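Local coordinates for protein tryptophane-5-halogenase (Microbispora sp. ATCC PTA-5024, PDB 5UAO) that catalyses the flavin-dependent chlorination of tryptophan at carbon 5 in a lanthipeptide, probably a precursor of NAI-107, at residues A[38-43]-A[342-347]; A[72-77]-A[357-362]; A[80-85]-A[172-177]. One frame throughout, in Å; residues are numbered along the deposited sequence.

Interaction 1 (A[38-43]-A[342-347]); sequences GTAGYL and MAVGNS. With FAD (flavin-adenine dinucleotide), chain E.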
loop_
_atom_site.group_PDB
_atom_site.type_symbol
_atom_site.label_atom_id
_atom_site.label_comp_id
_atom_site.label_asym_id
_atom_site.label_seq_id
_atom_site.Cartn_x
_atom_site.Cartn_y
_atom_site.Cartn_z
ATOM N N GLY A 38 -29.163 -13.320 0.195
ATOM C CA GLY A 38 -28.262 -14.180 -0.569
ATOM C C GLY A 38 -27.006 -14.384 0.267
ATOM O O GLY A 38 -27.013 -14.187 1.489
ATOM N N THR A 39 -25.908 -14.737 -0.361
ATOM C CA THR A 39 -24.704 -14.961 0.416
ATOM C C THR A 39 -24.223 -13.652 1.043
ATOM O O THR A 39 -23.698 -13.656 2.142
ATOM C CB THR A 39 -23.571 -15.584 -0.432
ATOM O OG1 THR A 39 -23.294 -14.715 -1.521
ATOM C CG2 THR A 39 -23.952 -16.934 -1.007
ATOM N N ALA A 40 -24.427 -12.495 0.389
ATOM C CA ALA A 40 -23.984 -11.255 1.000
ATOM C C ALA A 40 -24.706 -11.019 2.329
ATOM O O ALA A 40 -24.098 -10.647 3.346
ATOM C CB ALA A 40 -24.202 -10.066 0.025
ATOM N N GLY A 41 -26.009 -11.225 2.341
ATOM C CA GLY A 41 -26.804 -10.899 3.503
ATOM C C GLY A 41 -26.474 -11.859 4.664
ATOM O O GLY A 41 -26.257 -11.417 5.801
ATOM N N TYR A 42 -26.360 -13.145 4.355
ATOM C CA TYR A 42 -26.109 -14.139 5.428
ATOM C C TYR A 42 -24.707 -14.004 6.005
ATOM O O TYR A 42 -24.552 -14.044 7.243
ATOM C CB TYR A 42 -26.477 -15.577 5.015
ATOM C CG TYR A 42 -28.021 -15.796 5.151
ATOM C CD1 TYR A 42 -28.592 -15.997 6.386
ATOM C CD2 TYR A 42 -28.875 -15.697 4.070
ATOM C CE1 TYR A 42 -29.957 -16.106 6.534
ATOM C CE2 TYR A 42 -30.240 -15.843 4.207
ATOM C CZ TYR A 42 -30.769 -16.053 5.471
ATOM O OH TYR A 42 -32.113 -16.222 5.663
ATOM N N LEU A 43 -23.707 -13.779 5.145
ATOM C CA LEU A 43 -22.396 -13.575 5.651
ATOM C C LEU A 43 -22.297 -12.331 6.498
ATOM O O LEU A 43 -21.618 -12.330 7.523
ATOM C CB LEU A 43 -21.350 -13.582 4.531
ATOM C CG LEU A 43 -21.199 -14.881 3.731
ATOM C CD1 LEU A 43 -20.285 -14.610 2.596
ATOM C CD2 LEU A 43 -20.618 -16.056 4.556
ATOM N N MET A 342 -24.811 0.849 4.846
ATOM C CA MET A 342 -23.670 0.315 4.083
ATOM C C MET A 342 -24.146 -0.768 3.117
ATOM O O MET A 342 -24.950 -1.592 3.455
ATOM C CB MET A 342 -22.594 -0.238 4.984
ATOM C CG MET A 342 -21.510 -0.876 4.061
ATOM S SD MET A 342 -19.941 -0.757 4.770
ATOM C CE MET A 342 -18.868 -1.724 3.676
ATOM N N ALA A 343 -23.634 -0.760 1.903
ATOM C CA ALA A 343 -23.937 -1.806 0.945
ATOM C C ALA A 343 -22.845 -2.896 0.860
ATOM O O ALA A 343 -21.616 -2.620 0.872
ATOM C CB ALA A 343 -24.170 -1.203 -0.427
ATOM N N VAL A 344 -23.313 -4.130 0.771
ATOM C CA VAL A 344 -22.444 -5.297 0.674
ATOM C C VAL A 344 -22.947 -6.165 -0.421
ATOM O O VAL A 344 -24.159 -6.486 -0.480
ATOM C CB VAL A 344 -22.400 -6.133 2.011
ATOM C CG1 VAL A 344 -21.550 -7.390 1.856
ATOM C CG2 VAL A 344 -21.921 -5.284 3.219
ATOM N N GLY A 345 -22.013 -6.614 -1.264
ATOM C CA GLY A 345 -22.292 -7.529 -2.377
ATOM C C GLY A 345 -22.697 -6.823 -3.679
ATOM O O GLY A 345 -22.184 -5.763 -3.993
ATOM N N ASN A 346 -23.619 -7.392 -4.446
ATOM C CA ASN A 346 -23.932 -6.854 -5.752
ATOM C C ASN A 346 -24.622 -5.486 -5.690
ATOM O O ASN A 346 -24.611 -4.736 -6.669
ATOM C CB ASN A 346 -24.860 -7.804 -6.557
ATOM C CG ASN A 346 -24.207 -9.136 -6.967
ATOM O OD1 ASN A 346 -23.006 -9.399 -6.739
ATOM N ND2 ASN A 346 -25.053 -10.033 -7.554
ATOM N N SER A 347 -25.240 -5.149 -4.582
ATOM C CA SER A 347 -25.747 -3.801 -4.385
ATOM C C SER A 347 -24.687 -2.711 -4.507
ATOM O O SER A 347 -25.038 -1.586 -4.887
ATOM C CB SER A 347 -26.424 -3.682 -3.020
ATOM O OG SER A 347 -25.496 -4.088 -2.027
HETATM P PA FAD E . -28.504 -11.633 -4.444
HETATM O O1A FAD E . -28.017 -13.082 -4.398
HETATM O O2A FAD E . -29.049 -10.985 -5.731
HETATM O O5B FAD E . -29.521 -11.368 -3.226
HETATM C C5B FAD E . -30.386 -10.258 -3.109
HETATM C C4B FAD E . -31.308 -10.526 -1.933
HETATM O O4B FAD E . -31.947 -9.255 -1.783
HETATM C C3B FAD E . -32.423 -11.577 -2.112
HETATM O O3B FAD E . -32.630 -12.428 -0.876
HETATM C C2B FAD E . -33.671 -10.732 -2.386
HETATM O O2B FAD E . -34.963 -11.356 -2.003
HETATM C C1B FAD E . -33.342 -9.487 -1.562
HETATM N N9A FAD E . -34.159 -8.324 -1.985
HETATM C C8A FAD E . -34.037 -7.619 -3.149
HETATM N N7A FAD E . -34.952 -6.611 -3.162
HETATM C C5A FAD E . -35.665 -6.705 -2.012
HETATM C C6A FAD E . -36.806 -5.989 -1.456
HETATM N N6A FAD E . -37.347 -4.939 -2.142
HETATM N N1A FAD E . -37.238 -6.366 -0.261
HETATM C C2A FAD E . -36.692 -7.380 0.439
HETATM N N3A FAD E . -35.665 -8.088 -0.033
HETATM C C4A FAD E . -35.135 -7.790 -1.234
HETATM N N1 FAD E . -18.769 -14.679 -6.790
HETATM C C2 FAD E . -17.763 -15.527 -6.389
HETATM O O2 FAD E . -17.165 -15.341 -5.280
HETATM N N3 FAD E . -17.388 -16.590 -7.151
HETATM C C4 FAD E . -17.963 -16.892 -8.332
HETATM O O4 FAD E . -17.527 -17.898 -8.975
HETATM C C4X FAD E . -19.072 -16.001 -8.812
HETATM N N5 FAD E . -19.690 -16.159 -10.016
HETATM C C5X FAD E . -20.686 -15.342 -10.434
HETATM C C6 FAD E . -21.272 -15.563 -11.674
HETATM C C7 FAD E . -22.268 -14.732 -12.154
HETATM C C7M FAD E . -22.944 -14.954 -13.475
HETATM C C8 FAD E . -22.757 -13.634 -11.323
HETATM C C8M FAD E . -23.858 -12.741 -11.857
HETATM C C9 FAD E . -22.168 -13.404 -10.092
HETATM C C9A FAD E . -21.127 -14.191 -9.592
HETATM N N10 FAD E . -20.498 -13.943 -8.322
HETATM C C10 FAD E . -19.454 -14.845 -7.943
HETATM C "C1'" FAD E . -20.891 -12.902 -7.323
HETATM C "C2'" FAD E . -21.706 -13.748 -6.232
HETATM O "O2'" FAD E . -22.659 -14.424 -7.043
HETATM C "C3'" FAD E . -22.790 -13.346 -5.169
HETATM O "O3'" FAD E . -23.687 -14.353 -4.565
HETATM C "C4'" FAD E . -23.944 -12.723 -5.899
HETATM O "O4'" FAD E . -23.634 -12.547 -7.314
HETATM C "C5'" FAD E . -24.348 -11.514 -5.054
HETATM O "O5'" FAD E . -24.963 -11.930 -3.869
HETATM P P FAD E . -25.986 -10.816 -3.246
HETATM O O1P FAD E . -25.362 -9.488 -3.276
HETATM O O2P FAD E . -26.302 -11.430 -1.887
HETATM O O3P FAD E . -27.260 -10.611 -4.149
#

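Interaction 2 (A[72-77]-A[357-362]); sequences EATVSY and SGLLMI. With FAD (flavin-adenine dinucleotide), chain E.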
loop_
_atom_site.group_PDB
_atom_site.type_symbol
_atom_site.label_atom_id
_atom_site.label_comp_id
_atom_site.label_asym_id
_atom_site.label_seq_id
_atom_site.Cartn_x
_atom_site.Cartn_y
_atom_site.Cartn_z
ATOM N N GLU A 72 -20.013 -19.573 -7.062
ATOM C CA GLU A 72 -19.576 -20.846 -6.475
ATOM C C GLU A 72 -18.053 -21.057 -6.251
ATOM O O GLU A 72 -17.683 -21.947 -5.480
ATOM C CB GLU A 72 -20.154 -22.016 -7.278
ATOM C CG GLU A 72 -21.685 -22.057 -7.128
ATOM C CD GLU A 72 -22.385 -23.221 -7.819
ATOM O OE1 GLU A 72 -21.880 -23.751 -8.812
ATOM O OE2 GLU A 72 -23.462 -23.551 -7.364
ATOM N N ALA A 73 -17.190 -20.268 -6.859
ATOM C CA ALA A 73 -15.760 -20.457 -6.671
ATOM C C ALA A 73 -15.219 -19.329 -5.790
ATOM O O ALA A 73 -15.704 -18.217 -5.874
ATOM C CB ALA A 73 -14.993 -20.479 -8.002
ATOM N N THR A 74 -14.174 -19.594 -5.029
ATOM C CA THR A 74 -13.615 -18.565 -4.165
ATOM C C THR A 74 -12.101 -18.523 -4.254
ATOM O O THR A 74 -11.460 -19.175 -5.101
ATOM C CB THR A 74 -14.073 -18.749 -2.670
ATOM O OG1 THR A 74 -13.552 -19.975 -2.137
ATOM C CG2 THR A 74 -15.540 -18.903 -2.598
ATOM N N VAL A 75 -11.511 -17.731 -3.376
ATOM C CA VAL A 75 -10.044 -17.622 -3.274
ATOM C C VAL A 75 -9.612 -18.105 -1.874
ATOM O O VAL A 75 -10.446 -18.223 -0.952
ATOM C CB VAL A 75 -9.543 -16.171 -3.520
ATOM C CG1 VAL A 75 -9.859 -15.672 -4.900
ATOM C CG2 VAL A 75 -10.045 -15.207 -2.454
ATOM N N SER A 76 -8.303 -18.259 -1.697
ATOM C CA SER A 76 -7.754 -18.876 -0.521
ATOM C C SER A 76 -8.149 -18.150 0.767
ATOM O O SER A 76 -8.511 -18.792 1.799
ATOM C CB SER A 76 -6.241 -19.073 -0.688
ATOM O OG SER A 76 -5.695 -17.793 -0.694
ATOM N N TYR A 77 -8.234 -16.837 0.727
ATOM C CA TYR A 77 -8.637 -16.047 1.911
ATOM C C TYR A 77 -9.976 -16.430 2.505
ATOM O O TYR A 77 -10.240 -16.360 3.733
ATOM C CB TYR A 77 -8.673 -14.575 1.509
ATOM C CG TYR A 77 -8.929 -13.648 2.640
ATOM C CD1 TYR A 77 -7.896 -13.356 3.528
ATOM C CD2 TYR A 77 -10.179 -13.055 2.847
ATOM C CE1 TYR A 77 -8.069 -12.487 4.595
ATOM C CE2 TYR A 77 -10.378 -12.200 3.940
ATOM C CZ TYR A 77 -9.310 -11.933 4.816
ATOM O OH TYR A 77 -9.385 -11.105 5.905
ATOM N N SER A 357 -13.624 -12.985 -7.520
ATOM C CA SER A 357 -13.445 -11.981 -6.524
ATOM C C SER A 357 -14.744 -11.639 -5.779
ATOM O O SER A 357 -14.694 -10.887 -4.849
ATOM C CB SER A 357 -12.981 -10.714 -7.232
ATOM O OG SER A 357 -13.761 -10.520 -8.374
ATOM N N GLY A 358 -15.914 -12.133 -6.199
ATOM C CA GLY A 358 -17.195 -11.710 -5.591
ATOM C C GLY A 358 -17.268 -11.900 -4.080
ATOM O O GLY A 358 -17.488 -10.927 -3.336
ATOM N N LEU A 359 -17.068 -13.140 -3.643
ATOM C CA LEU A 359 -17.095 -13.527 -2.229
ATOM C C LEU A 359 -15.952 -12.862 -1.427
ATOM O O LEU A 359 -16.122 -12.450 -0.268
ATOM C CB LEU A 359 -17.062 -15.033 -2.056
ATOM C CG LEU A 359 -18.454 -15.705 -1.841
ATOM C CD1 LEU A 359 -19.503 -15.103 -2.658
ATOM C CD2 LEU A 359 -18.501 -17.196 -2.091
ATOM N N LEU A 360 -14.805 -12.751 -2.054
ATOM C CA LEU A 360 -13.705 -12.034 -1.449
ATOM C C LEU A 360 -14.091 -10.638 -1.114
ATOM O O LEU A 360 -13.771 -10.132 -0.051
ATOM C CB LEU A 360 -12.513 -11.999 -2.429
ATOM C CG LEU A 360 -11.309 -11.116 -2.056
ATOM C CD1 LEU A 360 -10.650 -11.528 -0.742
ATOM C CD2 LEU A 360 -10.253 -11.153 -3.122
ATOM N N MET A 361 -14.698 -9.934 -2.064
ATOM C CA MET A 361 -15.082 -8.558 -1.826
ATOM C C MET A 361 -16.243 -8.362 -0.860
ATOM O O MET A 361 -16.367 -7.271 -0.224
ATOM C CB MET A 361 -15.327 -7.868 -3.159
ATOM C CG MET A 361 -14.035 -7.620 -3.912
ATOM S SD MET A 361 -12.572 -7.004 -2.974
ATOM C CE MET A 361 -13.167 -5.402 -2.377
ATOM N N ILE A 362 -17.125 -9.356 -0.813
ATOM C CA ILE A 362 -18.164 -9.391 0.187
ATOM C C ILE A 362 -17.440 -9.480 1.523
ATOM O O ILE A 362 -17.711 -8.691 2.440
ATOM C CB ILE A 362 -19.151 -10.541 0.008
ATOM C CG1 ILE A 362 -20.166 -10.151 -1.069
ATOM C CG2 ILE A 362 -19.868 -10.859 1.323
ATOM C CD1 ILE A 362 -20.934 -11.280 -1.701
HETATM P PA FAD E . -28.504 -11.633 -4.444
HETATM O O1A FAD E . -28.017 -13.082 -4.398
HETATM O O2A FAD E . -29.049 -10.985 -5.731
HETATM O O5B FAD E . -29.521 -11.368 -3.226
HETATM C C5B FAD E . -30.386 -10.258 -3.109
HETATM C C4B FAD E . -31.308 -10.526 -1.933
HETATM O O4B FAD E . -31.947 -9.255 -1.783
HETATM C C3B FAD E . -32.423 -11.577 -2.112
HETATM O O3B FAD E . -32.630 -12.428 -0.876
HETATM C C2B FAD E . -33.671 -10.732 -2.386
HETATM O O2B FAD E . -34.963 -11.356 -2.003
HETATM C C1B FAD E . -33.342 -9.487 -1.562
HETATM N N9A FAD E . -34.159 -8.324 -1.985
HETATM C C8A FAD E . -34.037 -7.619 -3.149
HETATM N N7A FAD E . -34.952 -6.611 -3.162
HETATM C C5A FAD E . -35.665 -6.705 -2.012
HETATM C C6A FAD E . -36.806 -5.989 -1.456
HETATM N N6A FAD E . -37.347 -4.939 -2.142
HETATM N N1A FAD E . -37.238 -6.366 -0.261
HETATM C C2A FAD E . -36.692 -7.380 0.439
HETATM N N3A FAD E . -35.665 -8.088 -0.033
HETATM C C4A FAD E . -35.135 -7.790 -1.234
HETATM N N1 FAD E . -18.769 -14.679 -6.790
HETATM C C2 FAD E . -17.763 -15.527 -6.389
HETATM O O2 FAD E . -17.165 -15.341 -5.280
HETATM N N3 FAD E . -17.388 -16.590 -7.151
HETATM C C4 FAD E . -17.963 -16.892 -8.332
HETATM O O4 FAD E . -17.527 -17.898 -8.975
HETATM C C4X FAD E . -19.072 -16.001 -8.812
HETATM N N5 FAD E . -19.690 -16.159 -10.016
HETATM C C5X FAD E . -20.686 -15.342 -10.434
HETATM C C6 FAD E . -21.272 -15.563 -11.674
HETATM C C7 FAD E . -22.268 -14.732 -12.154
HETATM C C7M FAD E . -22.944 -14.954 -13.475
HETATM C C8 FAD E . -22.757 -13.634 -11.323
HETATM C C8M FAD E . -23.858 -12.741 -11.857
HETATM C C9 FAD E . -22.168 -13.404 -10.092
HETATM C C9A FAD E . -21.127 -14.191 -9.592
HETATM N N10 FAD E . -20.498 -13.943 -8.322
HETATM C C10 FAD E . -19.454 -14.845 -7.943
HETATM C "C1'" FAD E . -20.891 -12.902 -7.323
HETATM C "C2'" FAD E . -21.706 -13.748 -6.232
HETATM O "O2'" FAD E . -22.659 -14.424 -7.043
HETATM C "C3'" FAD E . -22.790 -13.346 -5.169
HETATM O "O3'" FAD E . -23.687 -14.353 -4.565
HETATM C "C4'" FAD E . -23.944 -12.723 -5.899
HETATM O "O4'" FAD E . -23.634 -12.547 -7.314
HETATM C "C5'" FAD E . -24.348 -11.514 -5.054
HETATM O "O5'" FAD E . -24.963 -11.930 -3.869
HETATM P P FAD E . -25.986 -10.816 -3.246
HETATM O O1P FAD E . -25.362 -9.488 -3.276
HETATM O O2P FAD E . -26.302 -11.430 -1.887
HETATM O O3P FAD E . -27.260 -10.611 -4.149
#

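Interaction 3 (A[80-85]-A[172-177]); sequences MFLHHY and FAYHMD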
loop_
_atom_site.group_PDB
_atom_site.type_symbol
_atom_site.label_atom_id
_atom_site.label_comp_id
_atom_site.label_asym_id
_atom_site.label_seq_id
_atom_site.Cartn_x
_atom_site.Cartn_y
_atom_site.Cartn_z
ATOM N N MET A 80 -10.103 -18.953 5.432
ATOM C CA MET A 80 -9.936 -18.314 6.719
ATOM C C MET A 80 -11.087 -17.500 7.212
ATOM O O MET A 80 -11.441 -17.541 8.417
ATOM C CB MET A 80 -8.654 -17.505 6.748
ATOM C CG MET A 80 -7.414 -18.369 6.674
ATOM S SD MET A 80 -5.917 -17.397 6.933
ATOM C CE MET A 80 -5.846 -16.591 5.349
ATOM N N PHE A 81 -11.676 -16.701 6.333
ATOM C CA PHE A 81 -12.880 -15.970 6.694
ATOM C C PHE A 81 -14.001 -16.856 7.215
ATOM O O PHE A 81 -14.553 -16.640 8.310
ATOM C CB PHE A 81 -13.342 -15.129 5.476
ATOM C CG PHE A 81 -14.504 -14.249 5.766
ATOM C CD1 PHE A 81 -14.329 -12.991 6.264
ATOM C CD2 PHE A 81 -15.768 -14.675 5.472
ATOM C CE1 PHE A 81 -15.441 -12.196 6.569
ATOM C CE2 PHE A 81 -16.861 -13.910 5.766
ATOM C CZ PHE A 81 -16.699 -12.652 6.296
ATOM N N LEU A 82 -14.294 -17.923 6.488
ATOM C CA LEU A 82 -15.363 -18.789 6.906
ATOM C C LEU A 82 -15.060 -19.394 8.271
ATOM O O LEU A 82 -15.913 -19.362 9.175
ATOM C CB LEU A 82 -15.666 -19.901 5.873
ATOM C CG LEU A 82 -16.230 -19.412 4.512
ATOM C CD1 LEU A 82 -16.111 -20.513 3.466
ATOM C CD2 LEU A 82 -17.667 -18.893 4.631
ATOM N N HIS A 83 -13.882 -19.993 8.410
ATOM C CA HIS A 83 -13.646 -20.768 9.567
ATOM C C HIS A 83 -13.194 -19.923 10.801
ATOM O O HIS A 83 -13.593 -20.250 11.940
ATOM C CB HIS A 83 -12.724 -21.929 9.293
ATOM C CG HIS A 83 -13.228 -22.881 8.233
ATOM N ND1 HIS A 83 -14.473 -23.467 8.280
ATOM C CD2 HIS A 83 -12.662 -23.272 7.063
ATOM C CE1 HIS A 83 -14.652 -24.197 7.179
ATOM N NE2 HIS A 83 -13.551 -24.120 6.441
ATOM N N HIS A 84 -12.354 -18.923 10.593
ATOM C CA HIS A 84 -11.803 -18.150 11.674
ATOM C C HIS A 84 -12.749 -17.001 11.998
ATOM O O HIS A 84 -13.217 -16.905 13.112
ATOM C CB HIS A 84 -10.408 -17.641 11.402
ATOM C CG HIS A 84 -9.349 -18.690 11.481
ATOM N ND1 HIS A 84 -9.105 -19.412 12.626
ATOM C CD2 HIS A 84 -8.464 -19.146 10.553
ATOM C CE1 HIS A 84 -8.117 -20.270 12.409
ATOM N NE2 HIS A 84 -7.700 -20.116 11.167
ATOM N N TYR A 85 -13.097 -16.175 11.026
ATOM C CA TYR A 85 -13.848 -14.985 11.319
ATOM C C TYR A 85 -15.255 -15.333 11.698
ATOM O O TYR A 85 -15.804 -14.768 12.684
ATOM C CB TYR A 85 -13.874 -14.065 10.120
ATOM C CG TYR A 85 -14.265 -12.640 10.411
ATOM C CD1 TYR A 85 -13.326 -11.741 10.933
ATOM C CD2 TYR A 85 -15.507 -12.152 10.042
ATOM C CE1 TYR A 85 -13.642 -10.404 11.129
ATOM C CE2 TYR A 85 -15.851 -10.844 10.241
ATOM C CZ TYR A 85 -14.932 -9.984 10.806
ATOM O OH TYR A 85 -15.289 -8.704 11.010
ATOM N N PHE A 172 -5.204 -22.718 -0.887
ATOM C CA PHE A 172 -6.241 -23.279 -1.790
ATOM C C PHE A 172 -7.584 -22.727 -1.361
ATOM O O PHE A 172 -7.749 -22.168 -0.248
ATOM C CB PHE A 172 -6.237 -24.841 -1.765
ATOM C CG PHE A 172 -6.793 -25.404 -0.441
ATOM C CD1 PHE A 172 -5.965 -25.540 0.685
ATOM C CD2 PHE A 172 -8.144 -25.678 -0.312
ATOM C CE1 PHE A 172 -6.492 -25.962 1.902
ATOM C CE2 PHE A 172 -8.688 -26.140 0.890
ATOM C CZ PHE A 172 -7.845 -26.288 2.004
ATOM N N ALA A 173 -8.595 -22.934 -2.208
ATOM C CA ALA A 173 -9.916 -22.372 -1.983
ATOM C C ALA A 173 -10.962 -23.436 -2.213
ATOM O O ALA A 173 -10.642 -24.621 -2.443
ATOM C CB ALA A 173 -10.144 -21.201 -2.897
ATOM N N TYR A 174 -12.211 -23.042 -2.004
ATOM C CA TYR A 174 -13.308 -23.947 -2.167
ATOM C C TYR A 174 -14.089 -23.652 -3.438
ATOM O O TYR A 174 -14.269 -22.485 -3.868
ATOM C CB TYR A 174 -14.292 -23.810 -1.029
ATOM C CG TYR A 174 -13.787 -24.196 0.372
ATOM C CD1 TYR A 174 -13.058 -25.354 0.583
ATOM C CD2 TYR A 174 -14.154 -23.441 1.489
ATOM C CE1 TYR A 174 -12.624 -25.697 1.855
ATOM C CE2 TYR A 174 -13.769 -23.818 2.792
ATOM C CZ TYR A 174 -12.987 -24.947 2.953
ATOM O OH TYR A 174 -12.598 -25.336 4.241
ATOM N N HIS A 175 -14.680 -24.702 -3.952
ATOM C CA HIS A 175 -15.886 -24.578 -4.801
ATOM C C HIS A 175 -17.077 -25.091 -3.977
ATOM O O HIS A 175 -16.998 -26.167 -3.305
ATOM C CB HIS A 175 -15.795 -25.441 -6.057
ATOM C CG HIS A 175 -14.623 -25.200 -6.939
ATOM N ND1 HIS A 175 -13.713 -26.196 -7.233
ATOM C CD2 HIS A 175 -14.264 -24.143 -7.708
ATOM C CE1 HIS A 175 -12.800 -25.731 -8.067
ATOM N NE2 HIS A 175 -13.134 -24.500 -8.394
ATOM N N MET A 176 -18.169 -24.331 -3.994
ATOM C CA MET A 176 -19.340 -24.558 -3.116
ATOM C C MET A 176 -20.649 -24.416 -3.903
ATOM O O MET A 176 -20.936 -23.351 -4.489
ATOM C CB MET A 176 -19.355 -23.569 -1.948
ATOM C CG MET A 176 -18.087 -23.569 -1.122
ATOM S SD MET A 176 -17.965 -22.145 -0.031
ATOM C CE MET A 176 -17.777 -20.836 -1.225
ATOM N N ASP A 177 -21.420 -25.488 -3.938
ATOM C CA ASP A 177 -22.768 -25.452 -4.439
ATOM C C ASP A 177 -23.560 -24.383 -3.758
ATOM O O ASP A 177 -23.675 -24.356 -2.534
ATOM C CB ASP A 177 -23.444 -26.805 -4.205
ATOM C CG ASP A 177 -24.847 -26.834 -4.716
ATOM O OD1 ASP A 177 -24.947 -27.088 -5.927
ATOM O OD2 ASP A 177 -25.826 -26.599 -3.937
#

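Interaction 1 (A[38-43]-A[342-347])
A dinucleotide-binding turn of Rossmann type, consistent with the glycines at Gly38 and Gly41, brings Ala40 at the start of helix 39-51 against Val344 and Gly345, just past strand 341-343. The direct contact is small and made of van der Waals packing: Ala40 CB sits 3.6 Å from Val344 O and 4.0 Å from Gly345 CA, while Val344 CG1 lies alongside it. The same methyl also rests 3.2 Å from FAD O2P, so it touches both the 342-347 segment and the flavin-side phosphate. Each segment grips a different oxygen of that phosphate. Ala40 N donates to FAD O2P at 3.1 Å (N-H...O angle 147°), and Asn346 N donates in a straighter line to FAD O1P at 3.0 Å (166°). Chi1 of -67° sets Asn346 CG beside its own backbone N, and the amide then reaches the ribityl chain, where ND2 is 2.9 Å from FAD O4' in a weak bond. Gly345 has positive phi, and a CB there would collide with both Ala40 CB and FAD O1P. Gly38 holds the N-cap position, and a CB on it would strike FAD O1A. Two backbone N-H groups thus meet the phosphate from separate parts of the chain, and the helix N-terminus would probably add a favourable field for its negative charge.

Interaction 2 (A[72-77]-A[357-362])
Thr74 CG2 and Leu359 CD2 stand only 3.5 Å apart, closer than two methyl groups normally come, and Leu359 has a chi1 of -97°, away from the staggered values. The same leucine also borders the flavin, its CB 3.2 Å from FAD O2, so its side chain is confined between Thr74 and the ring, which may account for the unusual torsion. No hydrogen bond links 72-77 to 357-362, yet both hydrogen-bond to the pyrimidine edge of the isoalloxazine. Ala73 uses its backbone twice, with N donating to FAD O4 at 3.2 Å and O accepting from FAD N3 at 2.7 Å (N-H...O angle 163°). Leu359 N completes the set by donating to FAD O2 at 2.7 Å (158°). That N-H belongs to the first turn of helix 358-372, so the helix end would probably help to stabilise negative charge at N1 and O2 of a reduced flavin. Gly358 lets the turn come close, since a CB would clash with FAD N1. Farther from the cofactor the contact is apolar. Val75 CG2 meets Leu360 CB at 4.0 Å, the two side chains crossing at about a right angle, and Leu360 CD1 continues to Tyr77 CD2 at 3.9 Å. The polar ends turn to other partners: Thr74 OG1 bonds Tyr174 O, and Tyr77 OH bonds Gln367. Around this buried junction, the side chains of Ala73 and Thr74 pack against strand 173-175, Leu360 and Met361 pack on helix 383-406, and Ile362 touches Ala40 and Leu43 of helix 39-51.

Interaction 3 (A[80-85]-A[172-177])
Chi1 of -59° in His83 and -65° in Tyr174 sets each ring beside its own backbone N, and from there the two side chains reach for each other from opposite directions. They meet through His83 NE2 and Tyr174 OH, hydrogen-bonded at 2.7 Å with an angle of 161°; either atom could be the donor. Each polar atom lies at the edge of the other ring and in its plane, although the ring planes are nearly perpendicular. With centroids 5.9 Å apart and neither ring over the other's face, the rings meet border to border and do not stack. His83 is held at its other nitrogen as well, ND1 bonding Ile88 O, which fixes the rotation of the imidazole. Next to the polar link, Leu82 CD1 approaches the edge of the tyrosine ring, 4.0 Å from Tyr174 CD2, and also lies 4.3 Å from Met176 SD. A phenylalanine in place of Tyr174 would probably keep the leucine contact but leave His83 NE2, in a buried setting, without its hydroxyl partner. Phe93 of helix 90-97 meets both rings and touches Leu82 and Met176. The arrangement is helix-on-sheet packing, in which the last turn of helix 76-85 is joined to strand 173-175, one of the two strands of a small antiparallel sheet with 100-102, and to the residue that follows it.

Overall arrangement
Along the chain the segments come in the order 38-43, 72-77 and 80-85, followed by 172-177, 342-347 and 357-362, so interactions 1 and 2 cross while interaction 3 closes within both. Interaction 1 lies about 13 Å, centre to centre, from interaction 2, and FAD spans them, phosphate at one and flavin ring at the other. Ile362 also bridges the two by packing on Ala40, Val344 and Gly345. Interactions 2 and 3 are about 8 Å apart and share helix 76-85; probable backbone hydrogen bonds tie Glu72 to Met176 and Thr74 to Tyr174. Interactions 1 and 3, with centres about 16 Å apart, touch through Leu43 and Leu82. Interaction 3 therefore stands one shell behind the flavin site.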